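Local structure of transcription factor cep-1 (Caenorhabditis elegans, 1T4W) at residues Ile60-Tyr65 and Ile135-Gln140; Met83-His88 and Glu141-Leu146. The protein activates transcription by binding the same DNA consensus sequence as p53, promoting apoptosis under cellular and genotoxic stress and ensuring proper meiotic chromosome segregation. All coordinates share one frame; numbering follows the deposited sequence.

Contact 1 lies in the core of the DNA-binding domain, and contact 2 on its surface, with centres about 12 Å apart. In contact 1, Ile60-Tyr65 lie on a strand of one sheet, and Ile135-Gln140 end a strand of the other and run on into a loop; they meet through buried aromatic carbon. In contact 2, Met83-His88 and Glu141-Leu146 are mostly loop and short helical turns, and a zinc ion ties them together. The two share that ion. Cys139, near the end of the 135-140 segment, is its fourth ligand, beside Cys85, His88 and Cys143 of contact 2. The segments alternate along the chain. Apolar packing thus gives way to metal coordination beyond the strands.

Contact 1 of 2, residues Ile60-Tyr65 and Ile135-Gln140; sequences IRFVKY and IIFMCQ. With ZN (zinc ion), chain B.
Phe62 and Phe137 meet inside the beta-sandwich of this p53-family domain. Phe62 sits on strand 57-65 of the mixed sheet. Phe137 ends strand 130-137 of the four-stranded sheet. Their CA atoms are 9.8 Å apart, so ring meets ring across the gap between the sheets. The tight part is small. Phe137 presents one ring corner, and its CE1 lies 3.4 Å above the plane of the Phe62 ring, over the centre. The closest approach is Phe62 CZ to Phe137 CE1, at 3.6 Å. The ring planes are inclined at 48°, so the pair is oblique. In both residues the bond from CA to CB points toward the other segment. In Phe62, chi1 of -170° carries the ring across the gap, and chi2 of 58° sets which way its face turns. Met153, Val175 and Ile177 also pack on Phe62.

Packing between the segments is looser beside this pair. The side chains of Ile60 and Ile135 stay 4.9 Å from the opposing segment, and both touch Phe101 of strand 101-104. Beyond Phe137 the chain leaves the sheet. Partly exposed Gln140 follows Cys139, whose SG binds zinc at 2.4 Å.

No hydrogen bond or charge joins the two segments. Their contact is purely apolar, as expected between the sheets of a sandwich, and the metal ligand Cys139 follows two residues after Phe137.

Contact 2 of 2, residues Met83-His88 and Glu141-Leu146; sequences MKCRSH and EKCLDL. With ZN (zinc ion), chain B.
This is a metal-bridged surface contact in which Cys85 and His88 meet Cys143 around a zinc ion, about 18 Å from the centre of the chain to the centre of the contact. Residues Met83-His88 run into helix 86-90. Residues Glu141-Leu146 follow strand 130-137 and begin with a 3-10 turn, closed by the bond from Leu144 N to Glu141 O. Cys139, just before that turn, completes the site, giving the three-cysteine, one-histidine zinc site of p53 DNA-binding domains.

Zinc is bound by Cys85 SG at 2.4 Å, by Cys143 SG at 2.4 Å and by His88 ND1 at 1.9 Å. The two sulfurs meet the metal at close to the tetrahedral angle. They stand 3.9 Å apart, Cys85 SG to Cys143 SG, with no disulfide. The sulfur of Cys143 lies beside the rim of the His88 ring, almost level with it, and its SG is 3.4 Å from His88 CE1.

Cys85 has two tasks. It is the N-cap of helix 86-90, and its SG accepts a hydrogen bond from His88 N at 3.4 Å, with an angle of 155° at the hydrogen. Its sulfur is flanked by its own N and C (chi1 74°), from where it meets both zinc and the first turn of the helix. The bond probably helps to position the backbone of His88, the next ligand.

Away from zinc the contact thins. Leu144 CD2 approaches Met83 O at 3.9 Å.

No hydrogen bond crosses between the segments, so the ion is the main link. The positive metal and the donated N-H would both probably stabilise a thiolate form of Cys85.

Contact 1 of 2, residues Ile60-Tyr65 and Ile135-Gln140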
ATOM      1  N   ILE A  60      -3.941  -7.020   1.096  1.00 18.92           N
ATOM      2  CA  ILE A  60      -3.011  -5.921   0.847  1.00 19.64           C
ATOM      3  C   ILE A  60      -2.209  -6.232  -0.425  1.00 18.60           C
ATOM      4  O   ILE A  60      -1.577  -7.277  -0.520  1.00 17.59           O
ATOM      5  CB  ILE A  60      -2.019  -5.761   2.015  1.00 16.88           C
ATOM      6  CG1 ILE A  60      -2.786  -5.554   3.325  1.00 23.18           C
ATOM      7  CG2 ILE A  60      -1.080  -4.575   1.739  1.00 14.78           C
ATOM      8  CD1 ILE A  60      -1.968  -5.887   4.561  1.00 35.11           C
ATOM      9  N   ARG A  61      -2.249  -5.317  -1.384  1.00 16.00           N
ATOM     10  CA  ARG A  61      -1.546  -5.477  -2.650  1.00 20.71           C
ATOM     11  C   ARG A  61      -0.688  -4.259  -2.960  1.00 22.86           C
ATOM     12  O   ARG A  61      -0.922  -3.159  -2.451  1.00 19.17           O
ATOM     13  CB  ARG A  61      -2.541  -5.653  -3.803  1.00 19.51           C
ATOM     14  CG  ARG A  61      -3.351  -6.969  -3.808  1.00 12.93           C
ATOM     15  CD  ARG A  61      -3.988  -7.153  -5.217  1.00 20.20           C
ATOM     16  NE  ARG A  61      -2.950  -7.404  -6.212  1.00 25.46           N
ATOM     17  CZ  ARG A  61      -3.105  -7.300  -7.525  1.00 26.71           C
ATOM     18  NH1 ARG A  61      -2.079  -7.563  -8.325  1.00 24.07           N
ATOM     19  NH2 ARG A  61      -4.273  -6.918  -8.043  1.00 18.37           N
ATOM     20  N   PHE A  62       0.308  -4.466  -3.809  1.00 17.73           N
ATOM     21  CA  PHE A  62       1.167  -3.379  -4.217  1.00 15.97           C
ATOM     22  C   PHE A  62       1.305  -3.554  -5.727  1.00 21.02           C
ATOM     23  O   PHE A  62       2.008  -4.452  -6.227  1.00 19.21           O
ATOM     24  CB  PHE A  62       2.507  -3.428  -3.480  1.00 14.95           C
ATOM     25  CG  PHE A  62       3.352  -2.192  -3.693  1.00 17.54           C
ATOM     26  CD1 PHE A  62       2.849  -0.927  -3.357  1.00 21.60           C
ATOM     27  CD2 PHE A  62       4.641  -2.291  -4.233  1.00 13.88           C
ATOM     28  CE1 PHE A  62       3.607   0.228  -3.548  1.00 14.56           C
ATOM     29  CE2 PHE A  62       5.425  -1.144  -4.434  1.00 20.02           C
ATOM     30  CZ  PHE A  62       4.910   0.124  -4.091  1.00 19.28           C
ATOM     31  N   VAL A  63       0.604  -2.681  -6.441  1.00 17.15           N
ATOM     32  CA  VAL A  63       0.519  -2.735  -7.896  1.00 19.37           C
ATOM     33  C   VAL A  63       0.979  -1.476  -8.626  1.00 20.46           C
ATOM     34  O   VAL A  63       1.246  -0.432  -8.011  1.00 21.35           O
ATOM     35  CB  VAL A  63      -0.952  -3.009  -8.319  1.00 21.52           C
ATOM     36  CG1 VAL A  63      -1.513  -4.162  -7.490  1.00 18.29           C
ATOM     37  CG2 VAL A  63      -1.823  -1.744  -8.129  1.00 17.81           C
ATOM     38  N   LYS A  64       1.066  -1.584  -9.948  1.00 21.97           N
ATOM     39  CA  LYS A  64       1.456  -0.451 -10.781  1.00 21.88           C
ATOM     40  C   LYS A  64       0.363  -0.189 -11.801  1.00 26.21           C
ATOM     41  O   LYS A  64      -0.370  -1.097 -12.182  1.00 29.83           O
ATOM     42  CB  LYS A  64       2.792  -0.716 -11.494  1.00 22.99           C
ATOM     43  CG  LYS A  64       2.770  -1.810 -12.540  1.00 34.20           C
ATOM     44  CD  LYS A  64       4.193  -2.116 -12.997  1.00 47.13           C
ATOM     45  CE  LYS A  64       4.243  -3.237 -14.021  1.00 34.77           C
ATOM     46  NZ  LYS A  64       3.647  -4.500 -13.510  1.00 53.70           N
ATOM     47  N   TYR A  65       0.254   1.057 -12.238  1.00 24.67           N
ATOM     48  CA  TYR A  65      -0.761   1.419 -13.201  1.00 29.71           C
ATOM     49  C   TYR A  65      -0.288   2.664 -13.937  1.00 35.07           C
ATOM     50  O   TYR A  65       0.711   3.277 -13.562  1.00 30.77           O
ATOM     51  CB  TYR A  65      -2.088   1.689 -12.477  1.00 23.60           C
ATOM     52  CG  TYR A  65      -2.134   2.952 -11.631  1.00 28.29           C
ATOM     53  CD1 TYR A  65      -2.342   4.209 -12.215  1.00 39.89           C
ATOM     54  CD2 TYR A  65      -1.951   2.896 -10.249  1.00 30.52           C
ATOM     55  CE1 TYR A  65      -2.361   5.385 -11.439  1.00 28.80           C
ATOM     56  CE2 TYR A  65      -1.966   4.056  -9.463  1.00 27.17           C
ATOM     57  CZ  TYR A  65      -2.171   5.300 -10.061  1.00 32.96           C
ATOM     58  OH  TYR A  65      -2.182   6.451  -9.283  1.00 24.00           O
ATOM     59  N   ILE A 135       4.666  -1.800   6.770  1.00 16.89           N
ATOM     60  CA  ILE A 135       4.945  -2.396   5.479  1.00 19.70           C
ATOM     61  C   ILE A 135       6.386  -1.988   5.166  1.00 24.87           C
ATOM     62  O   ILE A 135       6.827  -0.894   5.544  1.00 23.60           O
ATOM     63  CB  ILE A 135       4.000  -1.888   4.381  1.00 19.78           C
ATOM     64  CG1 ILE A 135       4.366  -2.547   3.052  1.00 19.84           C
ATOM     65  CG2 ILE A 135       4.067  -0.380   4.300  1.00 20.31           C
ATOM     66  CD1 ILE A 135       3.275  -2.442   1.983  1.00 23.41           C
ATOM     67  N   ILE A 136       7.140  -2.870   4.516  1.00 19.93           N
ATOM     68  CA  ILE A 136       8.519  -2.538   4.181  1.00 20.05           C
ATOM     69  C   ILE A 136       8.782  -2.955   2.729  1.00 25.91           C
ATOM     70  O   ILE A 136       8.396  -4.050   2.315  1.00 24.66           O
ATOM     71  CB  ILE A 136       9.506  -3.217   5.193  1.00 23.64           C
ATOM     72  CG1 ILE A 136      10.945  -2.841   4.843  1.00 23.88           C
ATOM     73  CG2 ILE A 136       9.357  -4.752   5.159  1.00 22.40           C
ATOM     74  CD1 ILE A 136      11.960  -3.432   5.803  1.00 27.01           C
ATOM     75  N   PHE A 137       9.382  -2.056   1.948  1.00 17.86           N
ATOM     76  CA  PHE A 137       9.659  -2.302   0.522  1.00 20.81           C
ATOM     77  C   PHE A 137      11.106  -2.744   0.348  1.00 20.81           C
ATOM     78  O   PHE A 137      12.029  -2.104   0.855  1.00 22.25           O
ATOM     79  CB  PHE A 137       9.358  -1.034  -0.279  1.00 15.76           C
ATOM     80  CG  PHE A 137       7.937  -0.579  -0.139  1.00 20.93           C
ATOM     81  CD1 PHE A 137       6.925  -1.170  -0.903  1.00 24.77           C
ATOM     82  CD2 PHE A 137       7.591   0.368   0.810  1.00 17.83           C
ATOM     83  CE1 PHE A 137       5.569  -0.823  -0.715  1.00 19.56           C
ATOM     84  CE2 PHE A 137       6.237   0.732   1.013  1.00 21.50           C
ATOM     85  CZ  PHE A 137       5.226   0.131   0.249  1.00 24.14           C
ATOM     86  N   MET A 138      11.296  -3.857  -0.355  1.00 27.65           N
ATOM     87  CA  MET A 138      12.625  -4.408  -0.527  1.00 27.46           C
ATOM     88  C   MET A 138      13.208  -4.279  -1.932  1.00 31.54           C
ATOM     89  O   MET A 138      14.044  -5.073  -2.350  1.00 29.84           O
ATOM     90  CB  MET A 138      12.641  -5.864  -0.053  1.00 29.97           C
ATOM     91  CG  MET A 138      12.376  -6.004   1.457  1.00 27.85           C
ATOM     92  SD  MET A 138      13.502  -4.997   2.486  1.00 36.96           S
ATOM     93  CE  MET A 138      15.018  -5.925   2.279  1.00 43.50           C
ATOM     94  N   CYS A 139      12.756  -3.267  -2.657  1.00 21.19           N
ATOM     95  CA  CYS A 139      13.278  -2.988  -3.987  1.00 18.62           C
ATOM     96  C   CYS A 139      12.879  -1.536  -4.169  1.00 20.94           C
ATOM     97  O   CYS A 139      12.122  -0.985  -3.361  1.00 22.23           O
ATOM     98  CB  CYS A 139      12.650  -3.930  -5.026  1.00 20.36           C
ATOM     99  SG  CYS A 139      13.211  -3.735  -6.734  1.00 22.37           S
ATOM    100  N   GLN A 140      13.388  -0.880  -5.190  1.00 20.65           N
ATOM    101  CA  GLN A 140      13.031   0.515  -5.325  1.00 22.19           C
ATOM    102  C   GLN A 140      12.895   0.994  -6.755  1.00 28.20           C
ATOM    103  O   GLN A 140      13.230   0.285  -7.707  1.00 26.37           O
ATOM    104  CB  GLN A 140      14.054   1.344  -4.568  1.00 18.47           C
ATOM    105  CG  GLN A 140      15.437   1.290  -5.153  1.00 31.67           C
ATOM    106  CD  GLN A 140      16.447   1.868  -4.203  1.00 39.57           C
ATOM    107  OE1 GLN A 140      16.177   2.858  -3.533  1.00 49.39           O
ATOM    108  NE2 GLN A 140      17.622   1.259  -4.143  1.00 42.36           N
TER
HETATM  109 ZN    ZN B 201      15.568  -3.798  -6.741  1.00 27.16          ZN

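Contact 2 of 2, residues Met83-His88 and Glu141-Leu146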
ATOM      1  N   MET A  83       6.957  -5.554  -9.765  1.00 23.79           N
ATOM      2  CA  MET A  83       7.879  -6.689  -9.745  1.00 23.83           C
ATOM      3  C   MET A  83       9.245  -6.354  -9.185  1.00 26.09           C
ATOM      4  O   MET A  83       9.880  -5.387  -9.597  1.00 22.49           O
ATOM      5  CB  MET A  83       8.053  -7.245 -11.159  1.00 29.10           C
ATOM      6  CG  MET A  83       6.749  -7.609 -11.859  1.00 44.03           C
ATOM      7  SD  MET A  83       5.758  -8.796 -10.915  1.00 33.74           S
ATOM      8  CE  MET A  83       6.756 -10.282 -11.008  1.00 35.02           C
ATOM      9  N   LYS A  84       9.692  -7.188  -8.262  1.00 16.95           N
ATOM     10  CA  LYS A  84      10.985  -7.025  -7.601  1.00 22.70           C
ATOM     11  C   LYS A  84      12.093  -7.257  -8.642  1.00 33.28           C
ATOM     12  O   LYS A  84      11.938  -8.114  -9.503  1.00 21.52           O
ATOM     13  CB  LYS A  84      11.059  -8.068  -6.495  1.00 27.44           C
ATOM     14  CG  LYS A  84      12.031  -7.784  -5.393  1.00 27.01           C
ATOM     15  CD  LYS A  84      11.872  -8.854  -4.339  1.00 29.48           C
ATOM     16  CE  LYS A  84      12.712  -8.590  -3.136  1.00 28.99           C
ATOM     17  NZ  LYS A  84      12.248  -9.531  -2.085  1.00 36.80           N
ATOM     18  N   CYS A  85      13.195  -6.510  -8.590  1.00 26.58           N
ATOM     19  CA  CYS A  85      14.254  -6.741  -9.571  1.00 27.49           C
ATOM     20  C   CYS A  85      15.001  -8.033  -9.267  1.00 29.15           C
ATOM     21  O   CYS A  85      14.892  -8.606  -8.169  1.00 19.41           O
ATOM     22  CB  CYS A  85      15.247  -5.571  -9.637  1.00 21.44           C
ATOM     23  SG  CYS A  85      16.395  -5.458  -8.251  1.00 24.39           S
ATOM     24  N   ARG A  86      15.773  -8.482 -10.247  1.00 24.42           N
ATOM     25  CA  ARG A  86      16.510  -9.727 -10.128  1.00 28.20           C
ATOM     26  C   ARG A  86      17.455  -9.726  -8.952  1.00 31.58           C
ATOM     27  O   ARG A  86      17.446 -10.667  -8.163  1.00 33.89           O
ATOM     28  CB  ARG A  86      17.298  -9.995 -11.421  1.00 29.31           C
ATOM     29  CG  ARG A  86      17.919 -11.387 -11.539  1.00 31.30           C
ATOM     30  CD  ARG A  86      19.077 -11.368 -12.564  1.00 39.89           C
ATOM     31  NE  ARG A  86      20.233 -10.677 -11.986  1.00 34.86           N
ATOM     32  CZ  ARG A  86      20.929 -11.137 -10.945  1.00 36.75           C
ATOM     33  NH1 ARG A  86      20.594 -12.294 -10.388  1.00 41.06           N
ATOM     34  NH2 ARG A  86      21.925 -10.422 -10.422  1.00 27.48           N
ATOM     35  N   SER A  87      18.257  -8.668  -8.803  1.00 25.98           N
ATOM     36  CA  SER A  87      19.223  -8.643  -7.708  1.00 29.83           C
ATOM     37  C   SER A  87      18.631  -8.556  -6.312  1.00 37.45           C
ATOM     38  O   SER A  87      19.203  -9.102  -5.364  1.00 28.36           O
ATOM     39  CB  SER A  87      20.240  -7.513  -7.891  1.00 33.46           C
ATOM     40  OG  SER A  87      19.630  -6.257  -7.726  1.00 46.93           O
ATOM     41  N   HIS A  88      17.507  -7.862  -6.149  1.00 31.09           N
ATOM     42  CA  HIS A  88      16.938  -7.806  -4.806  1.00 36.98           C
ATOM     43  C   HIS A  88      16.216  -9.118  -4.522  1.00 22.35           C
ATOM     44  O   HIS A  88      16.133  -9.550  -3.374  1.00 43.54           O
ATOM     45  CB  HIS A  88      16.004  -6.601  -4.650  1.00 28.26           C
ATOM     46  CG  HIS A  88      16.728  -5.328  -4.358  1.00 26.35           C
ATOM     47  ND1 HIS A  88      16.535  -4.173  -5.086  1.00 19.83           N
ATOM     48  CD2 HIS A  88      17.678  -5.037  -3.436  1.00 27.26           C
ATOM     49  CE1 HIS A  88      17.338  -3.225  -4.631  1.00 26.74           C
ATOM     50  NE2 HIS A  88      18.042  -3.724  -3.629  1.00 31.17           N
ATOM     51  N   GLU A 141      12.394   2.213  -6.890  1.00 22.72           N
ATOM     52  CA  GLU A 141      12.180   2.828  -8.187  1.00 23.93           C
ATOM     53  C   GLU A 141      13.440   2.757  -9.053  1.00 33.85           C
ATOM     54  O   GLU A 141      13.379   2.417 -10.231  1.00 26.86           O
ATOM     55  CB  GLU A 141      11.785   4.298  -7.978  1.00 20.93           C
ATOM     56  CG  GLU A 141      11.069   4.939  -9.146  1.00 42.05           C
ATOM     57  CD  GLU A 141      10.696   6.369  -8.838  1.00 35.94           C
ATOM     58  OE1 GLU A 141      11.573   7.254  -8.955  1.00 35.39           O
ATOM     59  OE2 GLU A 141       9.534   6.598  -8.452  1.00 38.57           O
ATOM     60  N   LYS A 142      14.582   3.080  -8.456  1.00 28.53           N
ATOM     61  CA  LYS A 142      15.843   3.090  -9.177  1.00 35.92           C
ATOM     62  C   LYS A 142      16.118   1.773  -9.913  1.00 39.69           C
ATOM     63  O   LYS A 142      16.746   1.770 -10.967  1.00 41.05           O
ATOM     64  CB  LYS A 142      16.972   3.407  -8.197  1.00 41.07           C
ATOM     65  CG  LYS A 142      18.285   3.766  -8.839  1.00 57.70           C
ATOM     66  CD  LYS A 142      19.331   4.114  -7.785  1.00 61.79           C
ATOM     67  CE  LYS A 142      20.648   4.532  -8.435  1.00 69.15           C
ATOM     68  NZ  LYS A 142      21.711   4.847  -7.435  1.00 60.71           N
ATOM     69  N   CYS A 143      15.629   0.662  -9.363  1.00 38.02           N
ATOM     70  CA  CYS A 143      15.828  -0.669  -9.951  1.00 33.65           C
ATOM     71  C   CYS A 143      15.041  -0.971 -11.218  1.00 40.86           C
ATOM     72  O   CYS A 143      15.438  -1.834 -12.007  1.00 43.68           O
ATOM     73  CB  CYS A 143      15.456  -1.751  -8.937  1.00 28.79           C
ATOM     74  SG  CYS A 143      16.400  -1.666  -7.451  1.00 28.47           S
ATOM     75  N   LEU A 144      13.928  -0.277 -11.412  1.00 41.04           N
ATOM     76  CA  LEU A 144      13.052  -0.556 -12.545  1.00 56.54           C
ATOM     77  C   LEU A 144      13.447  -0.056 -13.930  1.00 56.82           C
ATOM     78  O   LEU A 144      14.263   0.852 -14.073  1.00 50.14           O
ATOM     79  CB  LEU A 144      11.641  -0.060 -12.218  1.00 58.48           C
ATOM     80  CG  LEU A 144      11.082  -0.412 -10.833  1.00 66.82           C
ATOM     81  CD1 LEU A 144       9.580  -0.245 -10.893  1.00 68.07           C
ATOM     82  CD2 LEU A 144      11.422  -1.846 -10.418  1.00 61.92           C
ATOM     83  N   ASP A 145      12.848  -0.674 -14.948  1.00 64.19           N
ATOM     84  CA  ASP A 145      13.084  -0.307 -16.343  1.00 74.48           C
ATOM     85  C   ASP A 145      12.345   0.999 -16.606  1.00 76.33           C
ATOM     86  O   ASP A 145      11.234   1.191 -16.112  1.00 76.46           O
ATOM     87  CB  ASP A 145      12.532  -1.382 -17.274  1.00 77.83           C
ATOM     88  CG  ASP A 145      12.413  -2.729 -16.597  1.00 89.00           C
ATOM     89  OD1 ASP A 145      13.399  -3.169 -15.964  1.00 89.90           O
ATOM     90  OD2 ASP A 145      11.331  -3.348 -16.702  1.00 92.83           O
ATOM     91  N   LEU A 146      12.951   1.884 -17.392  1.00 76.19           N
ATOM     92  CA  LEU A 146      12.344   3.180 -17.694  1.00 79.62           C
ATOM     93  C   LEU A 146      10.823   3.143 -17.841  1.00 81.37           C
ATOM     94  O   LEU A 146      10.122   3.959 -17.239  1.00 81.33           O
ATOM     95  CB  LEU A 146      12.959   3.781 -18.962  1.00 75.71           C
ATOM     96  CG  LEU A 146      12.455   5.178 -19.354  1.00 80.01           C
ATOM     97  CD1 LEU A 146      12.586   6.128 -18.167  1.00 76.61           C
ATOM     98  CD2 LEU A 146      13.246   5.701 -20.554  1.00 72.96           C
TER
HETATM   99 ZN    ZN B 201      15.568  -3.798  -6.741  1.00 27.16          ZN